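Local coordinates for protein GDP-mannose-dependent alpha-(1-6)-phosphatidylinositol monomannoside mannosyltransferase (Corynebacterium glutamicum, PDB 3OKC) that is a glycosyltransferase of the GT-B clan, built from two Rossmann-like domains, and binds guanosine-5'-diphosphate, at residues A[7-12]-A[37-42]; A[86-91]-A[109-114]; A[235-240]-A[258-263]. All coordinates share one frame; numbering follows the deposited sequence.

Contact 1: residues A[7-12]-A[37-42]; sequences TLVVTN and IVVFAS
The phenyl ring of Phe40 is met obliquely by Val10, whose CG1 lies 4.4 Å from CD2 of Phe40; Ala77 and Ile81 of helix 72-84, together with Met68, supply further packing around Phe40. The other flat group is the carboxamide of Asn12, and Ser42 approaches it from above rather than within its plane: OG of Ser42 donates to OD1 of Asn12 over 2.7 Å, about 41° out of the carbonyl plane. That oxygen also accepts from Met68 N, so two donors hold the amide where strand 7-11 gives way to loop. Strands 7-11 and 37-42 run side by side in parallel, the two strands of a right-handed beta-alpha-beta crossover through helix 20-29, as in a Rossmann-like domain. Their backbone bonds include Phe40 N to Val9 O at 2.7 Å and Val9 N to Val38 O at 2.8 Å; the last, Ser42 N to Thr11 O, is weak at 3.5 Å. Leu8 and Phe40 point the same way from the sheet toward helix 72-84. With CG of Leu8 turned away from its own backbone N (chi1 176°), CD1 of Leu8 reaches to 3.9 Å from CB of Phe40 and 4.0 Å from CG1 of Val38. On the opposite face CG1 of Val9 lies alongside CG2 of Val39, 3.8 Å away, with Ile29 of helix 20-29 touching both residues.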
ATOM      1  N   THR A   7      20.340   5.428  11.748  1.00 16.82           N
ATOM      2  CA  THR A   7      18.932   5.279  12.122  1.00 15.61           C
ATOM      3  C   THR A   7      18.639   3.936  12.786  1.00 14.84           C
ATOM      4  O   THR A   7      19.062   2.892  12.295  1.00 14.93           O
ATOM      5  CB  THR A   7      18.007   5.455  10.893  1.00 15.19           C
ATOM      6  OG1 THR A   7      18.231   6.746  10.315  1.00 15.80           O
ATOM      7  CG2 THR A   7      16.530   5.320  11.276  1.00 14.22           C
ATOM      8  N   LEU A   8      17.919   3.986  13.907  1.00 14.06           N
ATOM      9  CA  LEU A   8      17.335   2.800  14.530  1.00 13.42           C
ATOM     10  C   LEU A   8      15.842   2.771  14.227  1.00 12.89           C
ATOM     11  O   LEU A   8      15.116   3.707  14.563  1.00 12.67           O
ATOM     12  CB  LEU A   8      17.562   2.796  16.050  1.00 13.78           C
ATOM     13  CG  LEU A   8      16.948   1.681  16.910  1.00 13.68           C
ATOM     14  CD1 LEU A   8      17.651   0.344  16.689  1.00 13.53           C
ATOM     15  CD2 LEU A   8      16.965   2.051  18.388  1.00 13.77           C
ATOM     16  N   VAL A   9      15.389   1.710  13.567  1.00 12.56           N
ATOM     17  CA  VAL A   9      13.960   1.521  13.361  1.00 12.18           C
ATOM     18  C   VAL A   9      13.383   0.564  14.414  1.00 12.18           C
ATOM     19  O   VAL A   9      13.900  -0.542  14.631  1.00 12.58           O
ATOM     20  CB  VAL A   9      13.562   1.227  11.860  1.00 12.20           C
ATOM     21  CG1 VAL A   9      14.772   0.847  11.010  1.00 12.56           C
ATOM     22  CG2 VAL A   9      12.445   0.195  11.747  1.00 12.12           C
ATOM     23  N   VAL A  10      12.344   1.047  15.093  1.00 11.51           N
ATOM     24  CA  VAL A  10      11.735   0.369  16.228  1.00 11.46           C
ATOM     25  C   VAL A  10      10.346  -0.064  15.798  1.00 11.34           C
ATOM     26  O   VAL A  10       9.514   0.767  15.432  1.00 10.81           O
ATOM     27  CB  VAL A  10      11.639   1.310  17.466  1.00 11.68           C
ATOM     28  CG1 VAL A  10      10.861   0.652  18.596  1.00 11.43           C
ATOM     29  CG2 VAL A  10      13.029   1.745  17.935  1.00 11.08           C
ATOM     30  N   THR A  11      10.097  -1.369  15.837  1.00 11.71           N
ATOM     31  CA  THR A  11       8.889  -1.912  15.233  1.00 11.93           C
ATOM     32  C   THR A  11       8.441  -3.231  15.845  1.00 12.80           C
ATOM     33  O   THR A  11       9.252  -4.035  16.308  1.00 13.06           O
ATOM     34  CB  THR A  11       9.046  -2.046  13.677  1.00 11.82           C
ATOM     35  OG1 THR A  11       7.829  -2.534  13.097  1.00 11.33           O
ATOM     36  CG2 THR A  11      10.216  -2.968  13.299  1.00 11.53           C
ATOM     37  N   ASN A  12       7.126  -3.426  15.850  1.00 13.41           N
ATOM     38  CA  ASN A  12       6.524  -4.704  16.183  1.00 14.11           C
ATOM     39  C   ASN A  12       6.197  -5.469  14.899  1.00 14.50           C
ATOM     40  O   ASN A  12       5.862  -6.653  14.942  1.00 15.21           O
ATOM     41  CB  ASN A  12       5.251  -4.485  17.007  1.00 14.35           C
ATOM     42  CG  ASN A  12       4.650  -5.786  17.512  1.00 15.08           C
ATOM     43  OD1 ASN A  12       5.346  -6.611  18.107  1.00 14.92           O
ATOM     44  ND2 ASN A  12       3.357  -5.974  17.277  1.00 14.07           N
ATOM     45  N   ILE A  37      21.749   1.671   9.158  1.00 17.84           N
ATOM     46  CA  ILE A  37      20.431   1.168   9.551  1.00 17.18           C
ATOM     47  C   ILE A  37      20.548   0.043  10.574  1.00 17.04           C
ATOM     48  O   ILE A  37      21.251  -0.947  10.338  1.00 17.60           O
ATOM     49  CB  ILE A  37      19.634   0.634   8.315  1.00 17.11           C
ATOM     50  CG1 ILE A  37      19.114   1.787   7.438  1.00 17.00           C
ATOM     51  CG2 ILE A  37      18.491  -0.308   8.752  1.00 16.86           C
ATOM     52  CD1 ILE A  37      17.817   2.450   7.931  1.00 16.42           C
ATOM     53  N   VAL A  38      19.867   0.205  11.709  1.00 16.19           N
ATOM     54  CA  VAL A  38      19.704  -0.878  12.684  1.00 15.89           C
ATOM     55  C   VAL A  38      18.214  -1.049  12.961  1.00 15.16           C
ATOM     56  O   VAL A  38      17.482  -0.066  13.068  1.00 14.93           O
ATOM     57  CB  VAL A  38      20.482  -0.620  14.016  1.00 16.38           C
ATOM     58  CG1 VAL A  38      20.448  -1.852  14.918  1.00 15.76           C
ATOM     59  CG2 VAL A  38      21.931  -0.212  13.740  1.00 17.07           C
ATOM     60  N   VAL A  39      17.761  -2.296  13.050  1.00 14.92           N
ATOM     61  CA  VAL A  39      16.357  -2.580  13.347  1.00 14.35           C
ATOM     62  C   VAL A  39      16.220  -3.209  14.733  1.00 14.52           C
ATOM     63  O   VAL A  39      17.029  -4.049  15.128  1.00 14.89           O
ATOM     64  CB  VAL A  39      15.693  -3.465  12.251  1.00 14.33           C
ATOM     65  CG1 VAL A  39      14.214  -3.736  12.567  1.00 13.82           C
ATOM     66  CG2 VAL A  39      15.826  -2.810  10.878  1.00 14.06           C
ATOM     67  N   PHE A  40      15.209  -2.755  15.473  1.00 14.22           N
ATOM     68  CA  PHE A  40      14.845  -3.318  16.768  1.00 14.39           C
ATOM     69  C   PHE A  40      13.418  -3.834  16.627  1.00 14.38           C
ATOM     70  O   PHE A  40      12.464  -3.054  16.531  1.00 13.92           O
ATOM     71  CB  PHE A  40      14.974  -2.251  17.868  1.00 14.21           C
ATOM     72  CG  PHE A  40      14.706  -2.756  19.272  1.00 14.86           C
ATOM     73  CD1 PHE A  40      15.216  -3.979  19.713  1.00 15.21           C
ATOM     74  CD2 PHE A  40      13.978  -1.974  20.173  1.00 14.54           C
ATOM     75  CE1 PHE A  40      14.979  -4.428  21.012  1.00 15.52           C
ATOM     76  CE2 PHE A  40      13.737  -2.415  21.475  1.00 14.89           C
ATOM     77  CZ  PHE A  40      14.235  -3.643  21.894  1.00 15.51           C
ATOM     78  N   ALA A  41      13.287  -5.158  16.588  1.00 15.05           N
ATOM     79  CA  ALA A  41      12.020  -5.808  16.266  1.00 15.59           C
ATOM     80  C   ALA A  41      11.647  -6.934  17.228  1.00 16.71           C
ATOM     81  O   ALA A  41      12.510  -7.619  17.767  1.00 16.77           O
ATOM     82  CB  ALA A  41      12.048  -6.329  14.824  1.00 15.33           C
ATOM     83  N   SER A  42      10.344  -7.112  17.428  1.00 17.76           N
ATOM     84  CA  SER A  42       9.815  -8.249  18.177  1.00 19.38           C
ATOM     85  C   SER A  42      10.016  -9.556  17.402  1.00 20.38           C
ATOM     86  O   SER A  42      10.284  -9.534  16.199  1.00 20.39           O
ATOM     87  CB  SER A  42       8.337  -8.028  18.481  1.00 19.36           C
ATOM     88  OG  SER A  42       7.600  -7.865  17.281  1.00 19.33           O
TER

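Contact 2: residues A[86-91]-A[109-114]; sequences EIDNVW and GASKVI
Lys112 and Asn89 project side by side from neighbouring parallel strands, and the aliphatic part of the lysine runs along the carboxamide oxygen. CB of Lys112 lies 3.5 Å from OD1 of Asn89, CG passes a little farther off, and CD returns to 3.7 Å from the same OD1. A bend at chi3 (-74°) then turns the chain away from Asn89, and NZ ends in hydrogen bonds to the backbone oxygens of Ile375 and Ser378. Two residue pairs along, on the same face as Asn89 and Lys112, Trp91 and Ile114 cross obliquely: CD1 of the indole is 3.8 Å from CG2 of Ile114, while Ile114 O sits at the ring edge, in its plane. The other branch of Ile114 swings back along the strand, bringing its CD1 within 3.8 Å of CB of Asn89. On the other face, CG2 of Val90 meets CB of Ala110 at 3.7 Å. The backbones pair through Ile114 N to Val90 O, 2.8 Å, and Asp88 O takes both Ser111 N and Lys112 N where the strands begin. Helix 102-108 connects them, completing a further beta-alpha-beta unit of the N-terminal domain. Asn89 OD1 accepts from Arg5 NH2, and its ND2 donates to Thr7 OG1 and Leu376 O. Lysine and amide thus engage carbonyls at and just beyond the C-terminal end of helix 365-377, where the partial negative charge probably favours the ammonium group.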
ATOM      1  N   GLU A  86      25.415   4.450  18.623  1.00 27.93           N
ATOM      2  CA  GLU A  86      25.541   5.877  18.298  1.00 28.07           C
ATOM      3  C   GLU A  86      24.439   6.377  17.356  1.00 26.51           C
ATOM      4  O   GLU A  86      24.708   7.096  16.390  1.00 26.73           O
ATOM      5  CB  GLU A  86      26.932   6.188  17.733  1.00 29.36           C
ATOM      6  CG  GLU A  86      28.074   5.955  18.715  1.00 31.83           C
ATOM      7  CD  GLU A  86      29.423   5.863  18.026  1.00 34.64           C
ATOM      8  OE1 GLU A  86      29.594   4.965  17.165  1.00 35.01           O
ATOM      9  OE2 GLU A  86      30.312   6.686  18.347  1.00 36.19           O
ATOM     10  N   ILE A  87      23.200   5.999  17.666  1.00 24.78           N
ATOM     11  CA  ILE A  87      22.032   6.306  16.841  1.00 23.07           C
ATOM     12  C   ILE A  87      21.686   7.800  16.845  1.00 22.95           C
ATOM     13  O   ILE A  87      21.664   8.438  17.897  1.00 23.34           O
ATOM     14  CB  ILE A  87      20.804   5.448  17.282  1.00 22.37           C
ATOM     15  CG1 ILE A  87      21.085   3.937  17.109  1.00 21.59           C
ATOM     16  CG2 ILE A  87      19.522   5.884  16.573  1.00 21.08           C
ATOM     17  CD1 ILE A  87      21.399   3.474  15.682  1.00 19.93           C
ATOM     18  N   ASP A  88      21.426   8.342  15.654  1.00 22.18           N
ATOM     19  CA  ASP A  88      21.038   9.743  15.476  1.00 21.87           C
ATOM     20  C   ASP A  88      19.526   9.895  15.280  1.00 20.61           C
ATOM     21  O   ASP A  88      18.908  10.774  15.881  1.00 20.76           O
ATOM     22  CB  ASP A  88      21.774  10.356  14.279  1.00 22.44           C
ATOM     23  CG  ASP A  88      23.276  10.348  14.448  1.00 23.51           C
ATOM     24  OD1 ASP A  88      23.778  11.042  15.359  1.00 25.06           O
ATOM     25  OD2 ASP A  88      23.959   9.653  13.662  1.00 23.87           O
ATOM     26  N   ASN A  89      18.951   9.050  14.424  1.00 19.27           N
ATOM     27  CA  ASN A  89      17.504   9.024  14.178  1.00 18.02           C
ATOM     28  C   ASN A  89      16.857   7.790  14.788  1.00 17.15           C
ATOM     29  O   ASN A  89      17.353   6.678  14.615  1.00 17.17           O
ATOM     30  CB  ASN A  89      17.182   8.997  12.676  1.00 17.50           C
ATOM     31  CG  ASN A  89      17.937  10.029  11.877  1.00 17.40           C
ATOM     32  OD1 ASN A  89      17.917  11.220  12.184  1.00 18.61           O
ATOM     33  ND2 ASN A  89      18.579   9.577  10.812  1.00 16.46           N
ATOM     34  N   VAL A  90      15.733   7.977  15.470  1.00 16.59           N
ATOM     35  CA  VAL A  90      14.899   6.850  15.885  1.00 15.71           C
ATOM     36  C   VAL A  90      13.608   6.879  15.071  1.00 15.27           C
ATOM     37  O   VAL A  90      12.864   7.864  15.113  1.00 15.50           O
ATOM     38  CB  VAL A  90      14.602   6.871  17.406  1.00 16.10           C
ATOM     39  CG1 VAL A  90      13.584   5.790  17.790  1.00 15.07           C
ATOM     40  CG2 VAL A  90      15.884   6.690  18.194  1.00 16.00           C
ATOM     41  N   TRP A  91      13.361   5.807  14.320  1.00 14.50           N
ATOM     42  CA  TRP A  91      12.187   5.709  13.455  1.00 14.03           C
ATOM     43  C   TRP A  91      11.213   4.651  13.969  1.00 13.92           C
ATOM     44  O   TRP A  91      11.522   3.456  13.964  1.00 13.78           O
ATOM     45  CB  TRP A  91      12.610   5.406  12.001  1.00 13.67           C
ATOM     46  CG  TRP A  91      11.485   5.359  10.969  1.00 13.21           C
ATOM     47  CD1 TRP A  91      10.221   5.881  11.091  1.00 13.07           C
ATOM     48  CD2 TRP A  91      11.554   4.793   9.650  1.00 12.91           C
ATOM     49  NE1 TRP A  91       9.501   5.659   9.939  1.00 13.07           N
ATOM     50  CE2 TRP A  91      10.292   4.996   9.038  1.00 12.55           C
ATOM     51  CE3 TRP A  91      12.556   4.126   8.928  1.00 13.12           C
ATOM     52  CZ2 TRP A  91      10.006   4.558   7.739  1.00 12.99           C
ATOM     53  CZ3 TRP A  91      12.271   3.690   7.631  1.00 13.11           C
ATOM     54  CH2 TRP A  91      11.005   3.910   7.054  1.00 13.11           C
ATOM     55  N   GLY A 109      19.546  10.352  23.739  1.00 19.14           N
ATOM     56  CA  GLY A 109      20.476  11.159  22.952  1.00 19.79           C
ATOM     57  C   GLY A 109      20.216  11.270  21.458  1.00 19.21           C
ATOM     58  O   GLY A 109      21.014  11.880  20.741  1.00 19.89           O
ATOM     59  N   ALA A 110      19.112  10.690  20.984  1.00 18.09           N
ATOM     60  CA  ALA A 110      18.711  10.808  19.576  1.00 17.54           C
ATOM     61  C   ALA A 110      18.329  12.250  19.229  1.00 18.04           C
ATOM     62  O   ALA A 110      17.561  12.889  19.957  1.00 18.43           O
ATOM     63  CB  ALA A 110      17.558   9.859  19.257  1.00 16.30           C
ATOM     64  N   SER A 111      18.864  12.753  18.118  1.00 18.01           N
ATOM     65  CA  SER A 111      18.627  14.138  17.712  1.00 18.73           C
ATOM     66  C   SER A 111      17.389  14.319  16.830  1.00 18.12           C
ATOM     67  O   SER A 111      16.962  15.449  16.577  1.00 18.67           O
ATOM     68  CB  SER A 111      19.872  14.737  17.042  1.00 19.47           C
ATOM     69  OG  SER A 111      20.451  13.833  16.122  1.00 19.48           O
ATOM     70  N   LYS A 112      16.818  13.207  16.370  1.00 17.25           N
ATOM     71  CA  LYS A 112      15.598  13.232  15.564  1.00 16.80           C
ATOM     72  C   LYS A 112      14.754  11.975  15.780  1.00 15.82           C
ATOM     73  O   LYS A 112      15.265  10.852  15.730  1.00 15.57           O
ATOM     74  CB  LYS A 112      15.934  13.390  14.076  1.00 16.61           C
ATOM     75  CG  LYS A 112      14.708  13.558  13.174  1.00 16.65           C
ATOM     76  CD  LYS A 112      15.080  13.593  11.701  1.00 16.96           C
ATOM     77  CE  LYS A 112      15.733  14.911  11.333  1.00 19.02           C
ATOM     78  NZ  LYS A 112      16.302  14.849   9.967  1.00 20.28           N
ATOM     79  N   VAL A 113      13.463  12.179  16.019  1.00 15.60           N
ATOM     80  CA  VAL A 113      12.507  11.081  16.145  1.00 14.98           C
ATOM     81  C   VAL A 113      11.475  11.171  15.017  1.00 14.68           C
ATOM     82  O   VAL A 113      10.830  12.206  14.834  1.00 14.89           O
ATOM     83  CB  VAL A 113      11.807  11.063  17.536  1.00 15.16           C
ATOM     84  CG1 VAL A 113      10.825   9.907  17.631  1.00 14.64           C
ATOM     85  CG2 VAL A 113      12.831  10.978  18.665  1.00 14.97           C
ATOM     86  N   ILE A 114      11.358  10.090  14.250  1.00 14.22           N
ATOM     87  CA  ILE A 114      10.389   9.984  13.160  1.00 14.09           C
ATOM     88  C   ILE A 114       9.372   8.901  13.529  1.00 13.94           C
ATOM     89  O   ILE A 114       9.733   7.880  14.118  1.00 13.92           O
ATOM     90  CB  ILE A 114      11.064   9.617  11.791  1.00 13.93           C
ATOM     91  CG1 ILE A 114      12.280  10.501  11.493  1.00 14.11           C
ATOM     92  CG2 ILE A 114      10.064   9.686  10.628  1.00 13.79           C
ATOM     93  CD1 ILE A 114      13.610   9.863  11.834  1.00 13.14           C
TER

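Contact 3: residues A[235-240]-A[258-263]; sequences VGSGRY and LGRLEY. With GDP (guanosine-5'-diphosphate), chain B.
The carbonyl oxygen of Leu261, a residue packed against Val235 across the contact, is gripped by two donors of the guanine: N1 of GDP at 3.0 Å and N2 of GDP at 3.3 Å. Leu261 N returns a weak bond to O6, so one residue's backbone reads the donors and acceptor along this side of the base, a pattern that suits guanine. Carbon atoms also close on O6: CG1 of Val235 and CG of Arg260 each lie 3.4 Å from that oxygen of GDP. The arginine chain stays extended from CG to NE, which carries the guanidinium over the base, with C2 of GDP 3.6 Å above the guanidinium plane, offset toward its rim. Beyond the O6 edge of the base, Gly236 N donates to Gly259 O at 3.0 Å, approaching 67° out of the carbonyl plane, and a water joins Gly236 O to Gly259 N. The side chains of Leu261 and Val235 cross at about a right angle, with CD1 of Leu261 3.9 Å from CG1 of Val235. The site lies where strands 231-235 and 255-259, neighbours in the C-terminal domain's parallel sheet, run into loops, with Met266 and Thr269 of helix 263-272 touching Val235 and Leu261 respectively, and Glu262 at that helix's N-cap.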
ATOM      1  N   VAL A 235      -9.330 -11.356  -8.817  1.00 14.98           N
ATOM      2  CA  VAL A 235      -8.138 -11.959  -8.247  1.00 15.59           C
ATOM      3  C   VAL A 235      -8.050 -11.573  -6.777  1.00 16.10           C
ATOM      4  O   VAL A 235      -8.038 -10.384  -6.432  1.00 15.69           O
ATOM      5  CB  VAL A 235      -6.843 -11.540  -9.013  1.00 15.68           C
ATOM      6  CG1 VAL A 235      -5.594 -12.160  -8.373  1.00 16.32           C
ATOM      7  CG2 VAL A 235      -6.929 -11.922 -10.494  1.00 14.91           C
ATOM      8  N   GLY A 236      -8.005 -12.590  -5.919  1.00 16.84           N
ATOM      9  CA  GLY A 236      -7.936 -12.390  -4.481  1.00 17.67           C
ATOM     10  C   GLY A 236      -8.837 -13.336  -3.712  1.00 18.85           C
ATOM     11  O   GLY A 236      -9.625 -14.084  -4.298  1.00 18.76           O
ATOM     12  N   SER A 237      -8.703 -13.305  -2.389  1.00 19.86           N
ATOM     13  CA  SER A 237      -9.561 -14.074  -1.494  1.00 20.97           C
ATOM     14  C   SER A 237     -10.134 -13.176  -0.396  1.00 21.32           C
ATOM     15  O   SER A 237      -9.651 -12.062  -0.176  1.00 20.99           O
ATOM     16  CB  SER A 237      -8.785 -15.244  -0.884  1.00 21.64           C
ATOM     17  OG  SER A 237      -7.633 -14.784  -0.203  1.00 22.09           O
ATOM     18  N   GLY A 238     -11.172 -13.660   0.280  1.00 22.10           N
ATOM     19  CA  GLY A 238     -11.792 -12.918   1.370  1.00 22.95           C
ATOM     20  C   GLY A 238     -13.182 -13.411   1.709  1.00 23.87           C
ATOM     21  O   GLY A 238     -13.780 -14.182   0.957  1.00 23.72           O
ATOM     22  N   ARG A 239     -13.698 -12.933   2.841  1.00 24.92           N
ATOM     23  CA  ARG A 239     -14.984 -13.375   3.397  1.00 26.35           C
ATOM     24  C   ARG A 239     -16.194 -13.118   2.488  1.00 25.42           C
ATOM     25  O   ARG A 239     -17.198 -13.834   2.563  1.00 25.72           O
ATOM     26  CB  ARG A 239     -15.210 -12.726   4.772  1.00 26.94           C
ATOM     27  CG  ARG A 239     -15.340 -11.203   4.738  1.00 27.89           C
ATOM     28  CD  ARG A 239     -15.847 -10.658   6.062  1.00 29.28           C
ATOM     29  NE  ARG A 239     -16.670  -9.455   5.888  1.00 33.54           N
ATOM     30  CZ  ARG A 239     -16.203  -8.208   5.879  1.00 34.36           C
ATOM     31  NH1 ARG A 239     -17.046  -7.190   5.724  1.00 35.43           N
ATOM     32  NH2 ARG A 239     -14.902  -7.972   6.026  1.00 34.71           N
ATOM     33  N   TYR A 240     -16.074 -12.105   1.628  1.00 24.33           N
ATOM     34  CA  TYR A 240     -17.170 -11.624   0.783  1.00 23.64           C
ATOM     35  C   TYR A 240     -17.349 -12.446  -0.499  1.00 23.29           C
ATOM     36  O   TYR A 240     -18.281 -12.201  -1.263  1.00 23.06           O
ATOM     37  CB  TYR A 240     -16.914 -10.153   0.444  1.00 22.86           C
ATOM     38  CG  TYR A 240     -18.110  -9.320   0.025  1.00 22.54           C
ATOM     39  CD1 TYR A 240     -19.305  -9.335   0.751  1.00 22.60           C
ATOM     40  CD2 TYR A 240     -18.016  -8.460  -1.073  1.00 21.60           C
ATOM     41  CE1 TYR A 240     -20.388  -8.536   0.364  1.00 22.62           C
ATOM     42  CE2 TYR A 240     -19.084  -7.663  -1.462  1.00 20.90           C
ATOM     43  CZ  TYR A 240     -20.261  -7.701  -0.744  1.00 22.11           C
ATOM     44  OH  TYR A 240     -21.306  -6.902  -1.148  1.00 22.01           O
ATOM     45  N   LEU A 258     -10.671 -16.190  -9.848  1.00 20.27           N
ATOM     46  CA  LEU A 258      -9.392 -16.881  -9.972  1.00 20.79           C
ATOM     47  C   LEU A 258      -8.754 -17.247  -8.630  1.00 21.67           C
ATOM     48  O   LEU A 258      -7.758 -17.971  -8.591  1.00 22.21           O
ATOM     49  CB  LEU A 258      -8.414 -16.053 -10.820  1.00 20.17           C
ATOM     50  CG  LEU A 258      -8.779 -15.741 -12.277  1.00 18.99           C
ATOM     51  CD1 LEU A 258      -7.626 -15.037 -12.968  1.00 18.07           C
ATOM     52  CD2 LEU A 258      -9.175 -16.991 -13.055  1.00 18.78           C
ATOM     53  N   GLY A 259      -9.328 -16.751  -7.536  1.00 22.06           N
ATOM     54  CA  GLY A 259      -8.780 -16.997  -6.204  1.00 23.00           C
ATOM     55  C   GLY A 259      -7.483 -16.238  -6.003  1.00 23.26           C
ATOM     56  O   GLY A 259      -7.134 -15.364  -6.801  1.00 22.75           O
ATOM     57  N   ARG A 260      -6.762 -16.571  -4.938  1.00 24.18           N
ATOM     58  CA  ARG A 260      -5.502 -15.900  -4.642  1.00 24.61           C
ATOM     59  C   ARG A 260      -4.382 -16.509  -5.483  1.00 24.67           C
ATOM     60  O   ARG A 260      -4.057 -17.695  -5.342  1.00 25.22           O
ATOM     61  CB  ARG A 260      -5.177 -15.978  -3.150  1.00 25.45           C
ATOM     62  CG  ARG A 260      -4.435 -14.758  -2.648  1.00 26.94           C
ATOM     63  CD  ARG A 260      -3.895 -14.942  -1.244  1.00 30.60           C
ATOM     64  NE  ARG A 260      -3.115 -13.772  -0.849  1.00 33.37           N
ATOM     65  CZ  ARG A 260      -1.816 -13.609  -1.094  1.00 34.81           C
ATOM     66  NH1 ARG A 260      -1.126 -14.556  -1.724  1.00 36.09           N
ATOM     67  NH2 ARG A 260      -1.204 -12.499  -0.701  1.00 34.72           N
ATOM     68  N   LEU A 261      -3.813 -15.697  -6.369  1.00 23.97           N
ATOM     69  CA  LEU A 261      -2.802 -16.171  -7.310  1.00 24.34           C
ATOM     70  C   LEU A 261      -1.391 -16.020  -6.761  1.00 24.86           C
ATOM     71  O   LEU A 261      -1.132 -15.147  -5.928  1.00 24.92           O
ATOM     72  CB  LEU A 261      -2.904 -15.426  -8.647  1.00 23.69           C
ATOM     73  CG  LEU A 261      -4.129 -15.620  -9.550  1.00 23.11           C
ATOM     74  CD1 LEU A 261      -4.005 -14.722 -10.778  1.00 22.27           C
ATOM     75  CD2 LEU A 261      -4.315 -17.076  -9.964  1.00 22.21           C
ATOM     76  N   GLU A 262      -0.482 -16.870  -7.238  1.00 25.29           N
ATOM     77  CA  GLU A 262       0.941 -16.700  -6.962  1.00 25.78           C
ATOM     78  C   GLU A 262       1.412 -15.325  -7.442  1.00 25.01           C
ATOM     79  O   GLU A 262       0.872 -14.773  -8.404  1.00 24.56           O
ATOM     80  CB  GLU A 262       1.761 -17.811  -7.625  1.00 26.61           C
ATOM     81  N   TYR A 263       2.416 -14.784  -6.759  1.00 25.10           N
ATOM     82  CA  TYR A 263       2.941 -13.441  -7.027  1.00 24.43           C
ATOM     83  C   TYR A 263       3.188 -13.134  -8.511  1.00 23.55           C
ATOM     84  O   TYR A 263       2.679 -12.141  -9.024  1.00 22.90           O
ATOM     85  CB  TYR A 263       4.216 -13.212  -6.203  1.00 25.31           C
ATOM     86  CG  TYR A 263       4.781 -11.807  -6.273  1.00 25.44           C
ATOM     87  CD1 TYR A 263       4.053 -10.714  -5.794  1.00 24.70           C
ATOM     88  CD2 TYR A 263       6.056 -11.576  -6.794  1.00 26.03           C
ATOM     89  CE1 TYR A 263       4.573  -9.427  -5.848  1.00 24.85           C
ATOM     90  CE2 TYR A 263       6.588 -10.291  -6.848  1.00 26.00           C
ATOM     91  CZ  TYR A 263       5.841  -9.222  -6.373  1.00 25.63           C
ATOM     92  OH  TYR A 263       6.358  -7.944  -6.424  1.00 26.16           O
TER
HETATM   93  PB  GDP B 601      -4.806  -3.034   1.190  1.00 36.40           P
HETATM   94  O1B GDP B 601      -4.480  -4.446   1.355  1.00 36.41           O
HETATM   95  O2B GDP B 601      -4.070  -2.338   1.916  1.00 36.75           O
HETATM   96  O3B GDP B 601      -5.988  -2.863   1.559  1.00 36.15           O
HETATM   97  O3A GDP B 601      -4.678  -2.642  -0.206  1.00 37.36           O
HETATM   98  PA  GDP B 601      -3.439  -2.450  -0.955  1.00 37.19           P
HETATM   99  O1A GDP B 601      -2.816  -1.455  -0.520  1.00 36.61           O
HETATM  100  O2A GDP B 601      -3.729  -2.233  -2.161  1.00 36.20           O
HETATM  101  O5' GDP B 601      -2.576  -3.619  -0.865  1.00 37.58           O
HETATM  102  C5' GDP B 601      -2.938  -4.863  -1.469  1.00 38.39           C
HETATM  103  C4' GDP B 601      -1.699  -5.698  -1.776  1.00 38.86           C
HETATM  104  O4' GDP B 601      -2.035  -7.098  -1.783  1.00 39.01           O
HETATM  105  C3' GDP B 601      -1.147  -5.350  -3.153  1.00 38.84           C
HETATM  106  O3' GDP B 601       0.275  -5.202  -3.088  1.00 37.50           O
HETATM  107  C2' GDP B 601      -1.506  -6.537  -4.023  1.00 39.10           C
HETATM  108  O2' GDP B 601      -0.494  -6.786  -5.002  1.00 39.57           O
HETATM  109  C1' GDP B 601      -1.648  -7.688  -3.032  1.00 39.04           C
HETATM  110  N9  GDP B 601      -2.618  -8.702  -3.534  1.00 39.09           N
HETATM  111  C8  GDP B 601      -3.954  -8.578  -3.642  1.00 39.00           C
HETATM  112  N7  GDP B 601      -4.466  -9.727  -4.150  1.00 38.80           N
HETATM  113  C5  GDP B 601      -3.434 -10.575  -4.362  1.00 38.81           C
HETATM  114  C6  GDP B 601      -3.338 -11.874  -4.858  1.00 38.84           C
HETATM  115  O6  GDP B 601      -4.363 -12.490  -5.221  1.00 38.93           O
HETATM  116  N1  GDP B 601      -2.124 -12.469  -4.948  1.00 38.83           N
HETATM  117  C2  GDP B 601      -1.001 -11.815  -4.558  1.00 38.87           C
HETATM  118  N2  GDP B 601       0.207 -12.421  -4.654  1.00 38.75           N
HETATM  119  N3  GDP B 601      -1.072 -10.552  -4.075  1.00 38.84           N
HETATM  120  C4  GDP B 601      -2.272  -9.920  -3.971  1.00 39.03           C
HETATM  121  O   HOH W   1     -11.247 -14.643  -6.561  1.00 19.63           O

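How the contacts relate
The three contacts follow one another along the chain, each closing before the next opens. Contacts 1 and 2 belong to one seven-stranded parallel sheet, where strands 7-11 and 89-92 are direct neighbours; their centres lie about 12 Å apart, and Leu8 and Val10 exchange backbone bonds with Trp91. Together they span four strands adjacent across the sheet of the N-terminal domain (37-42, 7-11, 89-92, 112-116). Contact 3 belongs to the separate six-stranded sheet of the C-terminal domain, its centre about 32 Å from that of contact 1 and 40 Å from that of contact 2, with no touch. This two-sheet division is that of a GT-B enzyme: contacts 1 and 2 build one domain's framework, while contact 3 holds the guanine in the other.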